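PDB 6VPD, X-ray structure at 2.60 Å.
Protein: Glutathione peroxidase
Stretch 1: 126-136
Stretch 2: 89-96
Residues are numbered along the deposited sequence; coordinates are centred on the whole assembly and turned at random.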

# COMPACT_ATOMS: atom_id res chain seq x y z
N VAL A 126 -10.85 -11.51 -4.37
CA VAL A 126 -9.82 -11.99 -3.47
C VAL A 126 -10.24 -11.94 -2.01
O VAL A 126 -9.54 -12.52 -1.17
CB VAL A 126 -8.49 -11.22 -3.63
CG1 VAL A 126 -7.99 -11.31 -5.07
CG2 VAL A 126 -8.63 -9.76 -3.19
N ASN A 127 -11.36 -11.29 -1.69
CA ASN A 127 -11.75 -11.05 -0.30
C ASN A 127 -13.23 -11.32 -0.12
O ASN A 127 -14.01 -11.30 -1.07
CB ASN A 127 -11.43 -9.63 0.13
CG ASN A 127 -9.98 -9.43 0.39
OD1 ASN A 127 -9.29 -10.37 0.79
ND2 ASN A 127 -9.47 -8.23 0.14
N GLY A 128 -13.61 -11.58 1.12
CA GLY A 128 -14.98 -11.90 1.43
C GLY A 128 -15.25 -13.39 1.36
O GLY A 128 -14.39 -14.21 1.00
N ASP A 129 -16.48 -13.74 1.73
CA ASP A 129 -16.93 -15.13 1.68
C ASP A 129 -17.12 -15.58 0.25
O ASP A 129 -17.20 -16.79 -0.01
CB ASP A 129 -18.23 -15.29 2.47
CG ASP A 129 -18.05 -15.05 3.98
OD1 ASP A 129 -17.12 -15.63 4.58
OD2 ASP A 129 -18.86 -14.28 4.55
N ASP A 130 -17.19 -14.62 -0.67
CA ASP A 130 -17.24 -14.82 -2.10
C ASP A 130 -15.86 -14.95 -2.74
O ASP A 130 -15.77 -15.06 -3.96
CB ASP A 130 -17.95 -13.62 -2.72
CG ASP A 130 -17.24 -12.31 -2.39
OD1 ASP A 130 -16.98 -12.06 -1.19
OD2 ASP A 130 -16.90 -11.55 -3.32
N ALA A 131 -14.78 -14.89 -1.95
CA ALA A 131 -13.44 -14.94 -2.54
C ALA A 131 -13.23 -16.27 -3.24
O ALA A 131 -13.70 -17.32 -2.78
CB ALA A 131 -12.37 -14.73 -1.47
N HIS A 132 -12.49 -16.24 -4.35
CA HIS A 132 -12.22 -17.49 -5.05
C HIS A 132 -11.51 -18.46 -4.11
O HIS A 132 -10.64 -18.05 -3.33
CB HIS A 132 -11.37 -17.23 -6.29
CG HIS A 132 -11.21 -18.44 -7.15
ND1 HIS A 132 -10.43 -19.51 -6.78
CD2 HIS A 132 -11.78 -18.77 -8.34
CE1 HIS A 132 -10.51 -20.45 -7.71
NE2 HIS A 132 -11.32 -20.03 -8.66
N PRO A 133 -11.87 -19.75 -4.13
CA PRO A 133 -11.23 -20.71 -3.21
C PRO A 133 -9.72 -20.64 -3.22
O PRO A 133 -9.09 -20.79 -2.16
CB PRO A 133 -11.74 -22.08 -3.69
CG PRO A 133 -13.05 -21.78 -4.34
CD PRO A 133 -12.93 -20.39 -4.94
N LEU A 134 -9.10 -20.39 -4.38
CA LEU A 134 -7.65 -20.24 -4.44
C LEU A 134 -7.15 -19.17 -3.47
O LEU A 134 -6.19 -19.39 -2.72
CB LEU A 134 -7.22 -19.90 -5.86
CG LEU A 134 -5.72 -19.55 -5.92
CD1 LEU A 134 -4.83 -20.75 -5.50
CD2 LEU A 134 -5.30 -18.96 -7.26
N TYR A 135 -7.78 -17.99 -3.47
CA TYR A 135 -7.33 -16.91 -2.60
C TYR A 135 -7.66 -17.17 -1.14
O TYR A 135 -6.92 -16.71 -0.26
CB TYR A 135 -7.93 -15.57 -3.04
CG TYR A 135 -6.99 -14.88 -3.96
CD1 TYR A 135 -6.01 -14.05 -3.47
CD2 TYR A 135 -7.02 -15.13 -5.33
CE1 TYR A 135 -5.11 -13.44 -4.31
CE2 TYR A 135 -6.11 -14.52 -6.18
CZ TYR A 135 -5.16 -13.67 -5.66
OH TYR A 135 -4.25 -13.06 -6.49
N LYS A 136 -8.74 -17.90 -0.84
CA LYS A 136 -8.95 -18.32 0.54
C LYS A 136 -7.77 -19.16 1.03
O LYS A 136 -7.29 -18.98 2.15
CB LYS A 136 -10.27 -19.07 0.67
CG LYS A 136 -11.49 -18.17 0.53
CD LYS A 136 -12.78 -18.90 0.86
CE LYS A 136 -14.01 -18.04 0.48
NZ LYS A 136 -15.30 -18.71 0.80
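Stretch 2 89-96: GFPCNQFG

Stretch 2 enters as the last part of a strand, residues 89-92, and then leaves regular structure for the loop 93-96. Against it lies a loop, Val126 to His132, followed by the first turn of a helix that starts at Pro133. No backbone-to-backbone hydrogen bond joins the two stretches; the nearest CA atoms, those of Val126 and Cys92, are 7.1 Å apart, so side chains must span the gap.

The polar part of that task falls to Gln94. Its side chain, with chi1 m and chi2 t, carries the amide to the backbone of Val126 and Asn127, where it serves as both donor and acceptor. Gln94 NE2 donates to Asn127 O at 2.9 Å with a nearly straight angle of 168°, the best-formed bond of the contact. Gln94 OE1 receives Asn127 N at 3.0 Å and Val126 N at 3.2 Å, but both bonds are bent to about 125° and are weak. A primary amide suits this place because one group can satisfy two peptide NH groups and a carbonyl of a loop. Asp130 OD2 lies 3.6 Å from Gln94 NE2, near but not bonded. The side-chain OD1 and ND2 of Asn127 are satisfied elsewhere in the structure.

Beyond Asn127 the chain folds into a type I turn from Gly128 to Ala131, closed by Ala131 N to Gly128 O at 3.1 Å. Gly128, at phi 90° and psi 175°, adopts a conformation that calls for glycine: a CB would jam against the preceding carbonyl and clash with Asp130 OD1. Lys136 NZ reaches back to Asp129 O at 2.8 Å, tying the helix to the turn. His132 is the N-cap: its ND1 accepts from Leu134 N at 2.9 Å, occupying an amide that has no earlier helical carbonyl to meet, while its own O accepts Lys136 N at 3.1 Å.

Apolar contacts complete the fit. Val126 CG2 packs 3.9 Å from Cys92 SG and 3.8 Å from Phe95 CZ, meeting the latter ring at its edge; a compact branched side chain fills this buried space without needing a polar partner. At the other end of the contact, Phe90 points from the strand toward the helix. Its CZ lies 4.0 Å from Leu134 CD2, and its ring face receives the edge of Tyr135, with centroids 6.0 Å apart and planes at 84°. A flat aromatic ring is well suited to offering such a face.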

# COMPACT_ATOMS: atom_id res chain seq x y z
N GLY A 89 -1.75 -13.05 -13.40
CA GLY A 89 -2.49 -11.89 -12.93
C GLY A 89 -3.97 -12.22 -12.85
O GLY A 89 -4.52 -12.85 -13.75
N PHE A 90 -4.61 -11.80 -11.77
CA PHE A 90 -6.05 -12.03 -11.57
C PHE A 90 -6.71 -10.68 -11.37
O PHE A 90 -6.52 -10.05 -10.31
CB PHE A 90 -6.36 -12.92 -10.38
CG PHE A 90 -5.89 -14.34 -10.51
CD1 PHE A 90 -4.56 -14.66 -10.31
CD2 PHE A 90 -6.80 -15.35 -10.79
CE1 PHE A 90 -4.13 -15.98 -10.43
CE2 PHE A 90 -6.38 -16.68 -10.90
CZ PHE A 90 -5.05 -16.99 -10.73
N PRO A 91 -7.51 -10.21 -12.31
CA PRO A 91 -8.18 -8.92 -12.14
C PRO A 91 -9.13 -8.93 -10.96
O PRO A 91 -9.73 -9.95 -10.62
CB PRO A 91 -8.94 -8.74 -13.46
CG PRO A 91 -8.23 -9.64 -14.42
CD PRO A 91 -7.75 -10.80 -13.64
N CYS A 92 -9.26 -7.77 -10.33
CA CYS A 92 -10.06 -7.63 -9.12
C CYS A 92 -10.62 -6.22 -9.06
O CYS A 92 -9.86 -5.24 -9.07
CB CYS A 92 -9.25 -7.93 -7.87
SG CYS A 92 -10.28 -8.30 -6.46
N ASN A 93 -11.95 -6.13 -8.97
CA ASN A 93 -12.65 -4.86 -8.90
C ASN A 93 -12.85 -4.39 -7.47
O ASN A 93 -13.43 -3.31 -7.26
CB ASN A 93 -14.02 -4.99 -9.58
CG ASN A 93 -14.94 -5.97 -8.86
OD1 ASN A 93 -14.48 -6.79 -8.05
ND2 ASN A 93 -16.25 -5.89 -9.14
N GLN A 94 -12.37 -5.14 -6.48
CA GLN A 94 -12.70 -4.89 -5.09
C GLN A 94 -11.94 -3.73 -4.47
O GLN A 94 -12.16 -3.46 -3.29
CB GLN A 94 -12.43 -6.14 -4.24
CG GLN A 94 -13.46 -7.25 -4.37
CD GLN A 94 -13.17 -8.46 -3.46
OE1 GLN A 94 -12.02 -8.75 -3.14
NE2 GLN A 94 -14.22 -9.16 -3.06
N PHE A 95 -11.07 -3.02 -5.18
CA PHE A 95 -10.27 -1.95 -4.56
C PHE A 95 -10.47 -0.63 -5.32
O PHE A 95 -9.54 -0.07 -5.90
CB PHE A 95 -8.78 -2.34 -4.49
CG PHE A 95 -8.53 -3.64 -3.76
CD1 PHE A 95 -8.49 -3.68 -2.38
CD2 PHE A 95 -8.35 -4.83 -4.47
CE1 PHE A 95 -8.27 -4.89 -1.71
CE2 PHE A 95 -8.14 -6.03 -3.82
CZ PHE A 95 -8.10 -6.07 -2.45
N GLY A 96 -11.70 -0.12 -5.28
CA GLY A 96 -12.02 1.21 -5.80
C GLY A 96 -13.09 1.90 -4.96
O GLY A 96 -14.10 1.29 -4.62